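Local coordinates for protein lactaldehyde dehydrogenase (Methanocaldococcus jannaschii, PDB 3PQA) that oxidises lactaldehyde to lactate with NAD as the preferred electron acceptor, a step in coenzyme F420 biosynthesis, working as a homotetramer of the aldehyde dehydrogenase family, at residues R58-M63 and A105-K110; R128-V134 and E452-N456. All coordinates share one frame; numbering follows the deposited sequence.

Interaction 1 of 2, residues R58-M63 and A105-K110; sequences RYNILM and AAFYVK
The Tyr59 ring has Lys110 of the facing helix over one face and CG of Met63, one turn along its own helix, over the rim of the other. Lys110 CE rests on the ring near its rim, 3.4 Å from Tyr59 CG, and a bend at the last torsion of the lysine chain carries NZ over the middle of the same face, 4.2 Å from the ring centroid and 7° off the normal: a CH-pi contact and a cation-pi contact from one side chain. In the ring plane, Ala106 O meets Tyr59 CD1 at 3.3 Å. Another part of the Tyr59 edge points into a face of Phe107 in an edge-to-face pair, centroids 5.8 Å apart and planes at 78°. With CG anti to the backbone N (chi1 172°), Tyr59 reaches across to the second helix. The Arg58 guanidinium has Val109 CG1 over one face, while its NH2 hydrogen-bonds to Ala156 O.

The rest of the contact is apolar. Met63 SD sits 3.6 Å from Ala106 CB, and Leu62 CD1 packs 3.7 Å from Val109 CG2. Segments 58-63 and 105-110 run antiparallel with their axes 8.5 Å apart, a closeness consistent with the small Ala105 and Ala106 at the interface. Helix 145-156 packs on Leu62, Ala105 and Val109, and Phe107 also meets Phe107 of a second subunit. No hydrogen bond joins the two segments; apolar packing and the Tyr59 ring carry the pairing, and the ring's pi electrons would favour the lysine charge.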
ATOM      1  N   ARG B  58     -22.655   3.455   8.121  1.00 12.39           N
ATOM      2  CA  ARG B  58     -22.421   2.588   6.962  1.00 12.86           C
ATOM      3  C   ARG B  58     -22.059   1.163   7.370  1.00 11.49           C
ATOM      4  O   ARG B  58     -22.610   0.195   6.825  1.00 12.22           O
ATOM      5  CB  ARG B  58     -21.351   3.182   6.039  1.00 18.10           C
ATOM      6  CG  ARG B  58     -21.858   4.293   5.142  1.00 21.04           C
ATOM      7  CD  ARG B  58     -20.706   4.978   4.438  1.00 20.57           C
ATOM      8  NE  ARG B  58     -20.033   5.949   5.302  1.00 22.24           N
ATOM      9  CZ  ARG B  58     -18.851   6.501   5.045  1.00 22.01           C
ATOM     10  NH1 ARG B  58     -18.344   7.400   5.886  1.00 22.67           N
ATOM     11  NH2 ARG B  58     -18.175   6.165   3.948  1.00 22.43           N
ATOM     12  N   TYR B  59     -21.135   1.042   8.328  1.00 11.35           N
ATOM     13  CA  TYR B  59     -20.723  -0.253   8.844  1.00 12.13           C
ATOM     14  C   TYR B  59     -21.952  -1.011   9.369  1.00 12.10           C
ATOM     15  O   TYR B  59     -22.177  -2.176   9.011  1.00 12.80           O
ATOM     16  CB  TYR B  59     -19.665  -0.066   9.943  1.00 14.71           C
ATOM     17  CG  TYR B  59     -19.310  -1.337  10.677  1.00 16.00           C
ATOM     18  CD1 TYR B  59     -18.288  -2.165  10.224  1.00 15.14           C
ATOM     19  CD2 TYR B  59     -19.994  -1.704  11.838  1.00 15.18           C
ATOM     20  CE1 TYR B  59     -17.965  -3.348  10.904  1.00 16.24           C
ATOM     21  CE2 TYR B  59     -19.678  -2.869  12.524  1.00 16.24           C
ATOM     22  CZ  TYR B  59     -18.665  -3.685  12.053  1.00 15.39           C
ATOM     23  OH  TYR B  59     -18.373  -4.847  12.730  1.00 16.47           O
ATOM     24  N   ASN B  60     -22.734  -0.341  10.212  1.00 12.35           N
ATOM     25  CA  ASN B  60     -23.910  -0.972  10.810  1.00 13.19           C
ATOM     26  C   ASN B  60     -24.921  -1.444   9.781  1.00 12.25           C
ATOM     27  O   ASN B  60     -25.449  -2.562   9.893  1.00 12.79           O
ATOM     28  CB  ASN B  60     -24.582  -0.034  11.818  1.00 15.50           C
ATOM     29  CG  ASN B  60     -23.788   0.094  13.105  1.00 15.61           C
ATOM     30  OD1 ASN B  60     -22.965  -0.770  13.424  1.00 15.78           O
ATOM     31  ND2 ASN B  60     -24.027   1.178  13.853  1.00 15.79           N
ATOM     32  N   ILE B  61     -25.181  -0.602   8.779  1.00 11.93           N
ATOM     33  CA  ILE B  61     -26.131  -0.926   7.703  1.00 12.43           C
ATOM     34  C   ILE B  61     -25.653  -2.148   6.933  1.00 11.53           C
ATOM     35  O   ILE B  61     -26.415  -3.087   6.691  1.00 12.39           O
ATOM     36  CB  ILE B  61     -26.329   0.254   6.735  1.00 14.42           C
ATOM     37  CG1 ILE B  61     -27.128   1.368   7.409  1.00 14.60           C
ATOM     38  CG2 ILE B  61     -27.044  -0.205   5.452  1.00 14.60           C
ATOM     39  CD1 ILE B  61     -27.025   2.694   6.688  1.00 14.70           C
ATOM     40  N   LEU B  62     -24.369  -2.147   6.575  1.00 11.46           N
ATOM     41  CA  LEU B  62     -23.797  -3.279   5.830  1.00 11.71           C
ATOM     42  C   LEU B  62     -23.866  -4.596   6.646  1.00 11.55           C
ATOM     43  O   LEU B  62     -24.259  -5.643   6.122  1.00 11.17           O
ATOM     44  CB  LEU B  62     -22.365  -2.958   5.371  1.00 12.18           C
ATOM     45  CG  LEU B  62     -22.337  -1.846   4.303  1.00 12.29           C
ATOM     46  CD1 LEU B  62     -20.939  -1.247   4.130  1.00 12.30           C
ATOM     47  CD2 LEU B  62     -22.897  -2.320   2.947  1.00 12.27           C
ATOM     48  N   MET B  63     -23.498  -4.527   7.928  1.00 12.25           N
ATOM     49  CA  MET B  63     -23.553  -5.699   8.794  1.00 12.78           C
ATOM     50  C   MET B  63     -24.976  -6.212   8.979  1.00 12.14           C
ATOM     51  O   MET B  63     -25.199  -7.429   9.007  1.00 12.64           O
ATOM     52  CB  MET B  63     -22.887  -5.428  10.147  1.00 15.43           C
ATOM     53  CG  MET B  63     -21.359  -5.315  10.058  1.00 16.55           C
ATOM     54  SD  MET B  63     -20.527  -6.763   9.355  1.00 15.89           S
ATOM     55  CE  MET B  63     -20.820  -7.998  10.595  1.00 16.72           C
ATOM     56  N   ALA B 105     -17.453  -5.383   2.746  1.00 10.05           N
ATOM     57  CA  ALA B 105     -17.660  -3.954   2.568  1.00  9.66           C
ATOM     58  C   ALA B 105     -17.680  -3.217   3.911  1.00  9.56           C
ATOM     59  O   ALA B 105     -17.093  -2.135   4.031  1.00  9.90           O
ATOM     60  CB  ALA B 105     -18.945  -3.705   1.816  1.00  9.83           C
ATOM     61  N   ALA B 106     -18.368  -3.798   4.901  1.00 10.38           N
ATOM     62  CA  ALA B 106     -18.379  -3.262   6.276  1.00 11.09           C
ATOM     63  C   ALA B 106     -16.959  -3.055   6.818  1.00 11.31           C
ATOM     64  O   ALA B 106     -16.640  -1.983   7.364  1.00 12.03           O
ATOM     65  CB  ALA B 106     -19.182  -4.168   7.200  1.00 11.80           C
ATOM     66  N   PHE B 107     -16.108  -4.065   6.658  1.00 11.97           N
ATOM     67  CA  PHE B 107     -14.769  -3.894   7.186  0.50 12.79           C
ATOM     68  C   PHE B 107     -13.942  -2.891   6.392  1.00 11.45           C
ATOM     69  O   PHE B 107     -13.212  -2.112   7.013  1.00 11.30           O
ATOM     70  CB  PHE B 107     -14.079  -5.223   7.474  0.50 16.18           C
ATOM     71  CG  PHE B 107     -14.572  -5.872   8.740  0.50 17.55           C
ATOM     72  CD1 PHE B 107     -13.872  -5.739   9.924  0.50 16.52           C
ATOM     73  CD2 PHE B 107     -15.767  -6.572   8.754  0.50 16.51           C
ATOM     74  CE1 PHE B 107     -14.334  -6.324  11.090  0.50 17.64           C
ATOM     75  CE2 PHE B 107     -16.237  -7.152   9.918  0.50 17.63           C
ATOM     76  CZ  PHE B 107     -15.518  -7.027  11.085  0.50 16.61           C
ATOM     77  N   TYR B 108     -14.118  -2.824   5.076  1.00 10.15           N
ATOM     78  CA  TYR B 108     -13.433  -1.787   4.300  1.00  9.62           C
ATOM     79  C   TYR B 108     -13.914  -0.341   4.549  1.00  9.14           C
ATOM     80  O   TYR B 108     -13.135   0.607   4.365  1.00  8.95           O
ATOM     81  CB  TYR B 108     -13.357  -2.152   2.814  1.00 11.62           C
ATOM     82  CG  TYR B 108     -12.174  -3.063   2.529  1.00 12.31           C
ATOM     83  CD1 TYR B 108     -10.858  -2.591   2.666  1.00 11.80           C
ATOM     84  CD2 TYR B 108     -12.366  -4.390   2.144  1.00 11.87           C
ATOM     85  CE1 TYR B 108      -9.751  -3.427   2.418  1.00 12.46           C
ATOM     86  CE2 TYR B 108     -11.270  -5.243   1.893  1.00 12.51           C
ATOM     87  CZ  TYR B 108      -9.966  -4.738   2.032  1.00 11.96           C
ATOM     88  OH  TYR B 108      -8.900  -5.569   1.790  1.00 12.73           O
ATOM     89  N   VAL B 109     -15.154  -0.155   5.004  1.00  9.67           N
ATOM     90  CA  VAL B 109     -15.564   1.203   5.399  1.00 10.33           C
ATOM     91  C   VAL B 109     -14.658   1.692   6.529  1.00 10.94           C
ATOM     92  O   VAL B 109     -14.283   2.865   6.596  1.00 10.48           O
ATOM     93  CB  VAL B 109     -17.045   1.318   5.875  1.00 12.53           C
ATOM     94  CG1 VAL B 109     -17.356   2.787   6.213  1.00 15.57           C
ATOM     95  CG2 VAL B 109     -17.975   0.869   4.822  1.00 15.42           C
ATOM     96  N   LYS B 110     -14.288   0.753   7.395  1.00 12.20           N
ATOM     97  CA  LYS B 110     -13.459   1.062   8.547  1.00 13.86           C
ATOM     98  C   LYS B 110     -11.966   1.057   8.233  1.00 12.68           C
ATOM     99  O   LYS B 110     -11.220   1.829   8.829  1.00 13.12           O
ATOM    100  CB  LYS B 110     -13.758   0.103   9.701  1.00 17.80           C
ATOM    101  CG  LYS B 110     -15.098   0.386  10.364  1.00 19.53           C
ATOM    102  CD  LYS B 110     -15.286  -0.397  11.638  1.00 19.08           C
ATOM    103  CE  LYS B 110     -16.615  -0.020  12.280  1.00 20.02           C
ATOM    104  NZ  LYS B 110     -16.587  -0.095  13.759  1.00 19.65           N
TER

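Interaction 2 of 2, residues R128-V134 and E452-N456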
ATOM      1  N   ARG B 128     -11.055   9.922  -0.170  1.00 12.20           N
ATOM      2  CA  ARG B 128     -11.974   9.361  -1.158  1.00 13.23           C
ATOM      3  C   ARG B 128     -13.368   9.925  -0.844  1.00 12.81           C
ATOM      4  O   ARG B 128     -13.750  10.006   0.319  1.00 13.23           O
ATOM      5  CB  ARG B 128     -11.980   7.818  -1.118  1.00 17.81           C
ATOM      6  CG  ARG B 128     -10.662   7.076  -1.454  1.00 20.89           C
ATOM      7  CD  ARG B 128     -10.090   7.440  -2.804  1.00 19.33           C
ATOM      8  NE  ARG B 128      -8.987   6.591  -3.294  1.00 21.44           N
ATOM      9  CZ  ARG B 128      -7.672   6.773  -3.104  1.00 20.07           C
ATOM     10  NH1 ARG B 128      -7.177   7.748  -2.335  1.00 21.52           N
ATOM     11  NH2 ARG B 128      -6.820   5.934  -3.690  1.00 21.70           N
ATOM     12  N   GLU B 129     -14.097  10.350  -1.873  1.00 11.91           N
ATOM     13  CA  GLU B 129     -15.479  10.837  -1.717  1.00 10.93           C
ATOM     14  C   GLU B 129     -16.387  10.156  -2.736  1.00  9.88           C
ATOM     15  O   GLU B 129     -15.909   9.716  -3.774  1.00  9.90           O
ATOM     16  CB  GLU B 129     -15.542  12.360  -1.884  1.00 12.07           C
ATOM     17  CG  GLU B 129     -14.725  13.107  -0.820  1.00 12.96           C
ATOM     18  CD  GLU B 129     -14.909  14.612  -0.833  1.00 12.43           C
ATOM     19  OE1 GLU B 129     -15.449  15.149  -1.825  1.00 13.12           O
ATOM     20  OE2 GLU B 129     -14.476  15.252   0.147  1.00 13.10           O
ATOM     21  N   PRO B 130     -17.705  10.049  -2.447  1.00  9.92           N
ATOM     22  CA  PRO B 130     -18.557   9.349  -3.427  1.00  9.79           C
ATOM     23  C   PRO B 130     -18.599   9.969  -4.820  1.00  9.59           C
ATOM     24  O   PRO B 130     -18.538  11.187  -4.962  1.00 10.12           O
ATOM     25  CB  PRO B 130     -19.964   9.462  -2.822  1.00 10.13           C
ATOM     26  CG  PRO B 130     -19.886  10.554  -1.787  1.00 10.34           C
ATOM     27  CD  PRO B 130     -18.471  10.530  -1.280  1.00 10.27           C
ATOM     28  N   VAL B 131     -18.768   9.130  -5.835  1.00 10.10           N
ATOM     29  CA  VAL B 131     -19.005   9.630  -7.180  1.00 10.39           C
ATOM     30  C   VAL B 131     -20.350  10.348  -7.304  1.00 10.08           C
ATOM     31  O   VAL B 131     -20.488  11.264  -8.124  1.00 11.07           O
ATOM     32  CB  VAL B 131     -18.892   8.518  -8.238  1.00 11.42           C
ATOM     33  CG1 VAL B 131     -17.439   8.078  -8.360  1.00 11.83           C
ATOM     34  CG2 VAL B 131     -19.805   7.326  -7.909  1.00 11.82           C
ATOM     35  N   GLY B 132     -21.322   9.944  -6.490  1.00  9.95           N
ATOM     36  CA  GLY B 132     -22.633  10.591  -6.438  1.00 10.35           C
ATOM     37  C   GLY B 132     -23.728   9.538  -6.514  1.00 10.70           C
ATOM     38  O   GLY B 132     -23.966   8.797  -5.548  1.00 12.01           O
ATOM     39  N   ILE B 133     -24.395   9.475  -7.663  1.00 10.77           N
ATOM     40  CA  ILE B 133     -25.383   8.438  -7.926  1.00 11.01           C
ATOM     41  C   ILE B 133     -24.723   7.317  -8.722  1.00 10.56           C
ATOM     42  O   ILE B 133     -24.219   7.544  -9.827  1.00 11.64           O
ATOM     43  CB  ILE B 133     -26.607   8.977  -8.708  1.00 11.85           C
ATOM     44  CG1 ILE B 133     -27.282  10.116  -7.928  1.00 12.59           C
ATOM     45  CG2 ILE B 133     -27.607   7.852  -8.976  1.00 12.57           C
ATOM     46  CD1 ILE B 133     -28.499  10.749  -8.646  1.00 12.11           C
ATOM     47  N   VAL B 134     -24.716   6.123  -8.133  1.00  9.80           N
ATOM     48  CA  VAL B 134     -24.248   4.911  -8.789  1.00 10.11           C
ATOM     49  C   VAL B 134     -25.456   4.241  -9.427  1.00 10.61           C
ATOM     50  O   VAL B 134     -26.421   3.888  -8.734  1.00 11.02           O
ATOM     51  CB  VAL B 134     -23.547   3.953  -7.794  1.00 11.04           C
ATOM     52  CG1 VAL B 134     -23.403   2.563  -8.400  1.00 12.49           C
ATOM     53  CG2 VAL B 134     -22.179   4.510  -7.388  1.00 12.40           C
ATOM     54  N   GLU B 452     -12.944   1.704  -4.862  1.00  9.81           N
ATOM     55  CA  GLU B 452     -12.083   2.655  -5.545  1.00 11.22           C
ATOM     56  C   GLU B 452     -12.709   3.236  -6.825  1.00 11.30           C
ATOM     57  O   GLU B 452     -12.558   4.438  -7.084  1.00 13.26           O
ATOM     58  CB  GLU B 452     -10.690   2.063  -5.820  1.00 15.42           C
ATOM     59  CG  GLU B 452      -9.693   3.067  -6.420  1.00 18.97           C
ATOM     60  CD  GLU B 452      -9.333   4.219  -5.471  1.00 16.40           C
ATOM     61  OE1 GLU B 452      -9.665   4.150  -4.262  1.00 19.32           O
ATOM     62  OE2 GLU B 452      -8.710   5.211  -5.917  1.00 19.32           O
ATOM     63  N   GLU B 453     -13.398   2.399  -7.603  1.00 11.75           N
ATOM     64  CA  GLU B 453     -14.100   2.827  -8.834  1.00 13.00           C
ATOM     65  C   GLU B 453     -15.267   3.744  -8.480  1.00 11.97           C
ATOM     66  O   GLU B 453     -15.564   4.670  -9.213  1.00 13.03           O
ATOM     67  CB  GLU B 453     -14.656   1.626  -9.614  1.00 17.66           C
ATOM     68  CG  GLU B 453     -13.660   0.491  -9.879  1.00 21.02           C
ATOM     69  CD  GLU B 453     -12.797   0.684 -11.107  1.00 18.77           C
ATOM     70  OE1 GLU B 453     -12.941   1.725 -11.792  1.00 21.26           O
ATOM     71  OE2 GLU B 453     -11.958  -0.227 -11.371  1.00 21.35           O
ATOM     72  N   MET B 454     -15.912   3.472  -7.350  1.00 10.25           N
ATOM     73  CA  MET B 454     -17.123   4.179  -6.927  1.00  9.28           C
ATOM     74  C   MET B 454     -16.851   5.429  -6.075  1.00  9.59           C
ATOM     75  O   MET B 454     -17.764   6.020  -5.500  1.00 10.23           O
ATOM     76  CB  MET B 454     -18.084   3.205  -6.215  1.00  8.88           C
ATOM     77  CG  MET B 454     -18.686   2.133  -7.161  1.00 11.77           C
ATOM     78  SD  MET B 454     -19.765   0.949  -6.317  1.00  8.65           S
ATOM     79  CE  MET B 454     -20.354  -0.037  -7.728  1.00 11.78           C
ATOM     80  N   SER B 455     -15.585   5.822  -5.990  1.00 10.32           N
ATOM     81  CA  SER B 455     -15.253   7.060  -5.328  1.00 10.94           C
ATOM     82  C   SER B 455     -14.302   7.888  -6.186  1.00  9.84           C
ATOM     83  O   SER B 455     -13.719   7.375  -7.159  1.00 10.74           O
ATOM     84  CB  SER B 455     -14.726   6.793  -3.905  1.00 13.35           C
ATOM     85  OG  SER B 455     -13.623   5.935  -3.889  1.00 19.38           O
ATOM     86  N   ASN B 456     -14.212   9.176  -5.867  1.00  8.65           N
ATOM     87  CA  ASN B 456     -13.259  10.080  -6.505  1.00  8.55           C
ATOM     88  C   ASN B 456     -12.219  10.490  -5.485  1.00  9.25           C
ATOM     89  O   ASN B 456     -12.535  10.659  -4.304  1.00 10.53           O
ATOM     90  CB  ASN B 456     -13.975  11.336  -7.007  1.00 10.75           C
ATOM     91  CG  ASN B 456     -14.884  11.062  -8.190  1.00 11.24           C
ATOM     92  OD1 ASN B 456     -14.535  10.313  -9.108  1.00 11.01           O
ATOM     93  ND2 ASN B 456     -16.061  11.690  -8.178  1.00 10.96           N
TER
HETATM   94  O   HOH W   1     -16.724  13.247  -5.861  1.00 17.22           O
HETATM   95  O   HOH W   2     -18.449  11.949  -9.868  1.00 15.76           O
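Arg128 and Glu452 form a salt bridge in which NE donates to the syn lone pair of OE1 at 2.7 Å, 15° out of the guanidinium plane. Weak bonds from NE and NH2 to OE2 supplement it, with guanidinium and carboxylate planes 66° apart. Bends at chi2 in both chains bring the groups together. Arg128 CB lies 3.7 Å from Ser455 OG. An alanine in place of Arg128 would probably leave the Glu452 carboxylate without this charge partner and take away the methylenes that lie beside Ser455 OG.

Beside the bridge, Glu129 and Asn456 make an antiparallel hydrogen-bonded pair, Glu129 N to Asn456 O at 2.9 Å and Asn456 N to Glu129 O at 2.7 Å. Val131 N then reaches Met454 O at 3.3 Å from above the carbonyl plane. The Asn456 amide lies against Val131, and its ND2 donates to two waters that in turn bond Pro130 O and Val131 O.

Farther out, Ser455 OG bonds Met451 O, and Asn159 ND2 also bonds Met454 O. Met454 leaves helical geometry, so helix 447-453 turns here into strand 455-463, which pairs antiparallel with the broken strand 122-138; Met454 itself packs on strand 216-220.

Interactions 1 and 2 are both partly buried and similar in buried area, but they join different elements: helix to helix in 58-63 with 105-110; in 128-134 with 452-456, a strand broken by a short loop to the junction of a helix and a strand. The first has aliphatic, aromatic and cation-pi contacts; the second depends on backbone pairing, a salt bridge and bridging waters. Their centres are about 16 Å apart and they do not touch. Helix 447-453 connects them, since it packs on Ala105 and Tyr108 and then leads into interaction 2. Interaction 1 borders a second subunit and interaction 2 a third subunit.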